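Local coordinates for eukaryotic translation initiation factor 2A (Schizosaccharomyces pombe, PDB 3WJ9), which probably directs codon-dependent binding of initiator methionyl-tRNA to 40S ribosomal subunits in the early steps of protein synthesis from a few specific mRNAs, its beta-propeller part being present here, at residues Ala172-Pro175 and His179-Ala182; Leu116-Val121 and Gly153-Gly158; Ile385-Ile388 and Pro392-Tyr395. One frame throughout, in Å; residues are numbered along the deposited sequence.

Contact 1: residues Ala172-Pro175 and His179-Ala182; sequences ALSP and HAVA
Val-181 sets its CG1 opposite its own backbone nitrogen (chi1 -161°), which swings this methyl toward Leu-173. CD1 is the branch of Leu-173 that meets it. The two side chains run side by side and point the same way, with Leu-173 CD1 and Val-181 CG1 4.0 Å apart. Their CA atoms are 4.5 Å apart, as befits a non-hydrogen-bonded antiparallel pair.

One residue further from the turn, Ala-172 and Ala-182 form the hydrogen-bonded pair. Ala-172 N donates to Ala-182 O at 2.6 Å, and Ala-182 N returns a bond to Ala-172 O at 2.8 Å; the donor of the second stands 27° out of the carbonyl plane. The methyls of both alanines point to the face opposite that of Leu-173 and Val-181. This is the hairpin joining the first two strands of a propeller blade, 170-173 and 180-185, and the first strand is the one that, in this fold, lines the central channel.

The ladder weakens as the turn begins. Ser-174 N reaches Ala-180 O at 2.8 Å, but the N-H...O angle is only 125°, which makes the bond a weak one. Beside it, Ser-174 CB approaches Ala-180 CB to 3.8 Å. Ser-174 OG makes a weak bond to Gly-176 N inside the turn. Leu-173 touches Ala-140 on strand 138-143, while Ala-172 and Ala-182 touch Phe-220 and Trp-222 respectively on strand 220-222.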
loop_
_atom_site.group_PDB
_atom_site.type_symbol
_atom_site.label_atom_id
_atom_site.label_comp_id
_atom_site.label_asym_id
_atom_site.label_seq_id
_atom_site.Cartn_x
_atom_site.Cartn_y
_atom_site.Cartn_z
ATOM N N ALA A 172 -4.065 11.529 -6.341
ATOM C CA ALA A 172 -4.488 10.455 -5.440
ATOM C C ALA A 172 -5.993 10.493 -5.183
ATOM O O ALA A 172 -6.538 11.528 -4.803
ATOM C CB ALA A 172 -3.728 10.534 -4.122
ATOM N N LEU A 173 -6.655 9.356 -5.382
ATOM C CA LEU A 173 -8.105 9.262 -5.211
ATOM C C LEU A 173 -8.519 9.230 -3.741
ATOM O O LEU A 173 -7.671 9.162 -2.851
ATOM C CB LEU A 173 -8.643 8.017 -5.921
ATOM C CG LEU A 173 -9.255 8.207 -7.310
ATOM C CD1 LEU A 173 -8.337 9.031 -8.192
ATOM C CD2 LEU A 173 -9.542 6.862 -7.956
ATOM N N SER A 174 -9.826 9.281 -3.498
ATOM C CA SER A 174 -10.365 9.188 -2.144
ATOM C C SER A 174 -11.092 7.861 -1.939
ATOM O O SER A 174 -11.883 7.445 -2.787
ATOM C CB SER A 174 -11.309 10.361 -1.860
ATOM O OG SER A 174 -11.968 10.205 -0.614
ATOM N N PRO A 175 -10.824 7.192 -0.806
ATOM C CA PRO A 175 -11.451 5.908 -0.484
ATOM C C PRO A 175 -12.726 6.065 0.341
ATOM O O PRO A 175 -13.158 5.120 0.999
ATOM C CB PRO A 175 -10.364 5.188 0.321
ATOM C CG PRO A 175 -9.476 6.297 0.881
ATOM C CD PRO A 175 -9.884 7.609 0.246
ATOM N N HIS A 179 -17.075 9.595 -3.924
ATOM C CA HIS A 179 -15.795 9.602 -4.618
ATOM C C HIS A 179 -15.235 11.012 -4.787
ATOM O O HIS A 179 -15.922 11.909 -5.270
ATOM C CB HIS A 179 -15.948 8.926 -5.980
ATOM C CG HIS A 179 -16.874 7.750 -5.967
ATOM N ND1 HIS A 179 -17.810 7.531 -6.956
ATOM C CD2 HIS A 179 -17.009 6.728 -5.090
ATOM C CE1 HIS A 179 -18.483 6.426 -6.686
ATOM N NE2 HIS A 179 -18.015 5.920 -5.558
ATOM N N ALA A 180 -13.983 11.197 -4.383
ATOM C CA ALA A 180 -13.310 12.485 -4.513
ATOM C C ALA A 180 -11.865 12.298 -4.965
ATOM O O ALA A 180 -11.322 11.197 -4.899
ATOM C CB ALA A 180 -13.363 13.248 -3.201
ATOM N N VAL A 181 -11.247 13.380 -5.432
ATOM C CA VAL A 181 -9.883 13.320 -5.951
ATOM C C VAL A 181 -8.982 14.360 -5.284
ATOM O O VAL A 181 -9.459 15.393 -4.813
ATOM C CB VAL A 181 -9.857 13.539 -7.481
ATOM C CG1 VAL A 181 -8.558 13.015 -8.081
ATOM C CG2 VAL A 181 -11.047 12.864 -8.135
ATOM N N ALA A 182 -7.685 14.066 -5.237
ATOM C CA ALA A 182 -6.665 15.010 -4.789
ATOM C C ALA A 182 -5.507 15.003 -5.782
ATOM O O ALA A 182 -5.014 13.936 -6.150
ATOM C CB ALA A 182 -6.182 14.657 -3.401
#

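Contact 2: residues Leu116-Val121 and Gly153-Gly158; sequences LVFSFV and GNMSKG
A classic beta bulge in the last strand of a propeller blade, where Val-117 and Phe-118 together face Val-108, meets a type I turn running from Met-155 to Gly-158 in the loop between the last two strands of the next blade. Phe-118 and Met-155 carry the contact in nearly equal shares. The edge of the Phe-118 ring is turned to selenomethionine Met-155, whose CG lies in the ring plane 3.3 Å from Phe-118 CD1. The backbone oxygen of Met-155 is also at this edge, 3.0 Å from Phe-118 CE1. Beyond CG the selenomethionine chain bends at chi3 (96°), and Met-155 SE stands 5.2 Å from the centroid of the Phe-118 ring, 71° off its normal: an oblique Met-aromatic contact. Phe-120 CE1 lies 3.4 Å above one face of the Phe-118 ring, offset toward its rim.

Within the turn Gly-158 N donates to Met-155 O; Asn-154 OD1, just before it, accepts from Ser-156 OG at 2.9 Å. Tyr-150 on strand 146-151 touches both Phe-118 and Met-155.

No hydrogen bond crosses between the segments; the join is van der Waals packing plus a carbonyl at the ring edge, whose weakly positive rim would probably add a modest electrostatic attraction.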
loop_
_atom_site.group_PDB
_atom_site.type_symbol
_atom_site.label_atom_id
_atom_site.label_comp_id
_atom_site.label_asym_id
_atom_site.label_seq_id
_atom_site.Cartn_x
_atom_site.Cartn_y
_atom_site.Cartn_z
ATOM N N LEU A 116 -9.019 -10.171 -21.202
ATOM C CA LEU A 116 -8.222 -8.960 -21.303
ATOM C C LEU A 116 -9.132 -7.778 -21.607
ATOM O O LEU A 116 -9.501 -7.556 -22.759
ATOM C CB LEU A 116 -7.148 -9.102 -22.384
ATOM C CG LEU A 116 -6.260 -7.877 -22.583
ATOM C CD1 LEU A 116 -5.740 -7.422 -21.242
ATOM C CD2 LEU A 116 -5.112 -8.179 -23.536
ATOM N N VAL A 117 -9.492 -7.019 -20.574
ATOM C CA VAL A 117 -10.435 -5.912 -20.740
ATOM C C VAL A 117 -9.765 -4.656 -21.332
ATOM O O VAL A 117 -10.425 -3.857 -22.001
ATOM C CB VAL A 117 -11.117 -5.530 -19.410
ATOM C CG1 VAL A 117 -11.976 -6.679 -18.905
ATOM C CG2 VAL A 117 -10.091 -5.126 -18.373
ATOM N N PHE A 118 -8.480 -4.464 -21.020
ATOM C CA PHE A 118 -7.737 -3.260 -21.419
ATOM C C PHE A 118 -6.212 -3.445 -21.480
ATOM O O PHE A 118 -5.671 -4.384 -20.900
ATOM C CB PHE A 118 -8.077 -2.098 -20.485
ATOM C CG PHE A 118 -8.373 -0.811 -21.202
ATOM C CD1 PHE A 118 -9.454 -0.032 -20.832
ATOM C CD2 PHE A 118 -7.572 -0.385 -22.246
ATOM C CE1 PHE A 118 -9.730 1.151 -21.490
ATOM C CE2 PHE A 118 -7.841 0.796 -22.908
ATOM C CZ PHE A 118 -8.923 1.566 -22.529
ATOM N N SER A 119 -5.529 -2.534 -22.176
ATOM C CA SER A 119 -4.056 -2.543 -22.279
ATOM C C SER A 119 -3.414 -1.147 -22.529
ATOM O O SER A 119 -3.780 -0.468 -23.494
ATOM C CB SER A 119 -3.639 -3.498 -23.407
ATOM O OG SER A 119 -4.454 -4.646 -23.480
ATOM N N PHE A 120 -2.499 -0.713 -21.658
ATOM C CA PHE A 120 -1.888 0.596 -21.826
ATOM C C PHE A 120 -0.376 0.528 -22.156
ATOM O O PHE A 120 0.255 -0.511 -21.975
ATOM C CB PHE A 120 -1.987 1.492 -20.563
ATOM C CG PHE A 120 -3.338 1.571 -19.855
ATOM C CD1 PHE A 120 -4.548 1.089 -20.421
ATOM C CD2 PHE A 120 -3.370 2.161 -18.606
ATOM C CE1 PHE A 120 -5.721 1.208 -19.800
ATOM C CE2 PHE A 120 -4.529 2.241 -17.961
ATOM C CZ PHE A 120 -5.727 1.777 -18.500
ATOM N N VAL A 121 0.201 1.646 -22.611
ATOM C CA VAL A 121 1.659 1.787 -22.735
ATOM C C VAL A 121 2.120 2.654 -21.572
ATOM O O VAL A 121 1.429 3.596 -21.200
ATOM C CB VAL A 121 2.073 2.414 -24.070
ATOM C CG1 VAL A 121 3.591 2.671 -24.136
ATOM C CG2 VAL A 121 1.649 1.556 -25.221
ATOM N N GLY A 153 -16.823 -1.017 -15.202
ATOM C CA GLY A 153 -17.663 -1.934 -15.948
ATOM C C GLY A 153 -17.417 -1.859 -17.441
ATOM O O GLY A 153 -17.300 -2.880 -18.119
ATOM N N ASN A 154 -17.335 -0.636 -17.950
ATOM C CA ASN A 154 -17.106 -0.408 -19.367
ATOM C C ASN A 154 -16.074 0.689 -19.575
ATOM O O ASN A 154 -16.421 1.813 -19.928
ATOM C CB ASN A 154 -18.414 -0.034 -20.064
ATOM C CG ASN A 154 -18.280 0.013 -21.569
ATOM O OD1 ASN A 154 -17.281 -0.437 -22.131
ATOM N ND2 ASN A 154 -19.291 0.556 -22.233
HETATM N N MSE A 155 -14.805 0.373 -19.342
HETATM C CA MSE A 155 -13.764 1.365 -19.546
HETATM C C MSE A 155 -13.211 1.279 -20.976
HETATM O O MSE A 155 -12.566 2.214 -21.455
HETATM C CB MSE A 155 -12.654 1.219 -18.486
HETATM C CG MSE A 155 -11.796 -0.043 -18.535
HETATM SE SE MSE A 155 -10.554 -0.205 -17.012
HETATM C CE MSE A 155 -11.586 -1.363 -15.808
ATOM N N SER A 156 -13.521 0.184 -21.670
ATOM C CA SER A 156 -13.087 -0.013 -23.055
ATOM C C SER A 156 -13.528 1.121 -23.976
ATOM O O SER A 156 -12.821 1.468 -24.921
ATOM C CB SER A 156 -13.618 -1.343 -23.601
ATOM O OG SER A 156 -15.037 -1.357 -23.654
ATOM N N LYS A 157 -14.697 1.691 -23.698
ATOM C CA LYS A 157 -15.252 2.746 -24.539
ATOM C C LYS A 157 -14.490 4.061 -24.386
ATOM O O LYS A 157 -14.575 4.936 -25.246
ATOM C CB LYS A 157 -16.734 2.960 -24.222
ATOM C CG LYS A 157 -17.013 3.524 -22.839
ATOM C CD LYS A 157 -18.507 3.694 -22.619
ATOM C CE LYS A 157 -18.812 4.227 -21.229
ATOM N NZ LYS A 157 -20.277 4.326 -20.982
ATOM N N GLY A 158 -13.750 4.198 -23.291
ATOM C CA GLY A 158 -12.926 5.374 -23.079
ATOM C C GLY A 158 -13.274 6.172 -21.837
ATOM O O GLY A 158 -14.185 5.808 -21.094
#

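Contact 3: residues Ile385-Ile388 and Pro392-Tyr395; sequences IWHI and PMFY
Ile-385 is the side chain around which the close part of this hairpin contact gathers, spreading its two branches onto different partners. CG2, opposite the backbone nitrogen, packs on selenomethionine Met-393, with Ile-385 CG2 3.5 Å from Met-393 CG; the two side chains cross at about a right angle. The other branch extends to Phe-394, where Ile-385 CD1 comes within 3.5 Å of Phe-394 CD2 in an oblique approach. Met-393 and Phe-394 both face Ile-385, a classic beta bulge, which explains how one isoleucine can serve two consecutive residues. The backbone agrees: Met-393 N donates to Ile-385 O at 2.9 Å with an N-H...O angle of 165°.

The other backbone bond of Ile-385 is weak, with Ile-385 N 3.4 Å from Phe-394 O. Toward the turn the contact becomes more open to solvent. Pro-392 is exposed and meets Trp-386 through the backbone, their CA atoms 4.3 Å apart. Met-393 lays its terminal methyl over one face of the His-387 imidazole, although the modelled separation is doubtfully short, and the placing of SE over the same ring shares that doubt. Pro-392 O lies in plane at the ring's edge, while His-387 ND1 is bonded to Ala-391 O within the turn.

Together strands 382-387 and 392-397 form the outer half of the WD 4 sheet. Trp-386 turns to the other face, its NE1 bonded to Thr-370 OG1 on strand 367-372, Met-393 also touches Phe-367 of that strand, and the Phe-394 ring stacks with Tyr-24 from the N-terminal part of the chain.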
loop_
_atom_site.group_PDB
_atom_site.type_symbol
_atom_site.label_atom_id
_atom_site.label_comp_id
_atom_site.label_asym_id
_atom_site.label_seq_id
_atom_site.Cartn_x
_atom_site.Cartn_y
_atom_site.Cartn_z
ATOM N N ILE A 385 6.062 -15.426 13.410
ATOM C CA ILE A 385 4.762 -14.915 13.836
ATOM C C ILE A 385 4.739 -14.784 15.357
ATOM O O ILE A 385 5.096 -15.719 16.072
ATOM C CB ILE A 385 3.596 -15.824 13.372
ATOM C CG1 ILE A 385 3.435 -15.773 11.850
ATOM C CG2 ILE A 385 2.293 -15.403 14.025
ATOM C CD1 ILE A 385 4.289 -16.766 11.095
ATOM N N TRP A 386 4.327 -13.618 15.848
ATOM C CA TRP A 386 4.346 -13.328 17.279
ATOM C C TRP A 386 2.943 -13.122 17.823
ATOM O O TRP A 386 2.057 -12.673 17.100
ATOM C CB TRP A 386 5.164 -12.066 17.583
ATOM C CG TRP A 386 6.462 -11.923 16.849
ATOM C CD1 TRP A 386 6.635 -11.754 15.505
ATOM C CD2 TRP A 386 7.771 -11.879 17.428
ATOM N NE1 TRP A 386 7.970 -11.638 15.210
ATOM C CE2 TRP A 386 8.691 -11.708 16.375
ATOM C CE3 TRP A 386 8.258 -11.981 18.735
ATOM C CZ2 TRP A 386 10.064 -11.631 16.587
ATOM C CZ3 TRP A 386 9.622 -11.911 18.943
ATOM C CH2 TRP A 386 10.509 -11.737 17.874
ATOM N N HIS A 387 2.741 -13.427 19.101
ATOM C CA HIS A 387 1.527 -12.988 19.776
ATOM C C HIS A 387 1.616 -11.492 20.031
ATOM O O HIS A 387 2.679 -10.895 19.873
ATOM C CB HIS A 387 1.314 -13.736 21.089
ATOM C CG HIS A 387 1.006 -15.189 20.913
ATOM N ND1 HIS A 387 1.985 -16.139 20.715
ATOM C CD2 HIS A 387 -0.173 -15.853 20.887
ATOM C CE1 HIS A 387 1.422 -17.327 20.587
ATOM N NE2 HIS A 387 0.114 -17.180 20.686
ATOM N N ILE A 388 0.505 -10.884 20.433
ATOM C CA ILE A 388 0.509 -9.463 20.758
ATOM C C ILE A 388 1.134 -9.258 22.135
ATOM O O ILE A 388 1.438 -8.133 22.537
ATOM C CB ILE A 388 -0.914 -8.864 20.727
ATOM C CG1 ILE A 388 -0.857 -7.364 20.428
ATOM C CG2 ILE A 388 -1.658 -9.157 22.023
ATOM C CD1 ILE A 388 -0.276 -7.046 19.073
ATOM N N PRO A 392 6.237 -16.013 20.879
ATOM C CA PRO A 392 6.277 -16.473 19.491
ATOM C C PRO A 392 5.302 -17.628 19.303
ATOM O O PRO A 392 4.854 -18.192 20.299
ATOM C CB PRO A 392 7.727 -16.926 19.313
ATOM C CG PRO A 392 8.135 -17.364 20.683
ATOM C CD PRO A 392 7.432 -16.430 21.636
HETATM N N MSE A 393 4.854 -17.863 18.071
HETATM C CA MSE A 393 4.042 -19.031 17.754
HETATM C C MSE A 393 4.574 -19.797 16.571
HETATM O O MSE A 393 4.094 -20.913 16.285
HETATM C CB MSE A 393 2.585 -18.645 17.516
HETATM C CG MSE A 393 2.442 -17.236 16.960
HETATM SE SE MSE A 393 0.529 -16.884 16.658
HETATM C CE MSE A 393 0.299 -15.445 17.980
ATOM N N PHE A 394 5.548 -19.223 15.875
ATOM C CA PHE A 394 6.102 -19.806 14.662
ATOM C C PHE A 394 7.456 -19.207 14.317
ATOM O O PHE A 394 7.753 -18.069 14.682
ATOM C CB PHE A 394 5.143 -19.620 13.486
ATOM C CG PHE A 394 5.500 -20.443 12.285
ATOM C CD1 PHE A 394 5.372 -21.819 12.322
ATOM C CD2 PHE A 394 5.951 -19.847 11.119
ATOM C CE1 PHE A 394 5.690 -22.586 11.225
ATOM C CE2 PHE A 394 6.270 -20.610 10.018
ATOM C CZ PHE A 394 6.137 -21.982 10.074
ATOM N N TYR A 395 8.271 -19.990 13.618
ATOM C CA TYR A 395 9.542 -19.520 13.088
ATOM C C TYR A 395 10.033 -20.482 12.022
ATOM O O TYR A 395 9.929 -21.700 12.168
ATOM C CB TYR A 395 10.596 -19.377 14.186
ATOM C CG TYR A 395 11.952 -18.968 13.653
ATOM C CD1 TYR A 395 12.251 -17.632 13.425
ATOM C CD2 TYR A 395 12.932 -19.915 13.378
ATOM C CE1 TYR A 395 13.486 -17.251 12.937
ATOM C CE2 TYR A 395 14.167 -19.543 12.890
ATOM C CZ TYR A 395 14.440 -18.211 12.672
ATOM O OH TYR A 395 15.673 -17.838 12.188
#

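From the N terminus, contact 2 comes first: it closes a loop of 31 intervening residues, running from strand 116-120 of one sheet to the turn before strand 161-162 of the next, and so ties two blades together. Contacts 1 and 3 then each close a three-residue turn within a single blade. All three follow in series, none nested or crossing. Contact 1 unites the first two strands of its blade, its centre about 15 Å from the chain centre; contact 3 unites the last two of another, about 24 Å out. Centres of contacts 1 and 2 are about 21 Å apart; contact 3 lies across the propeller from both.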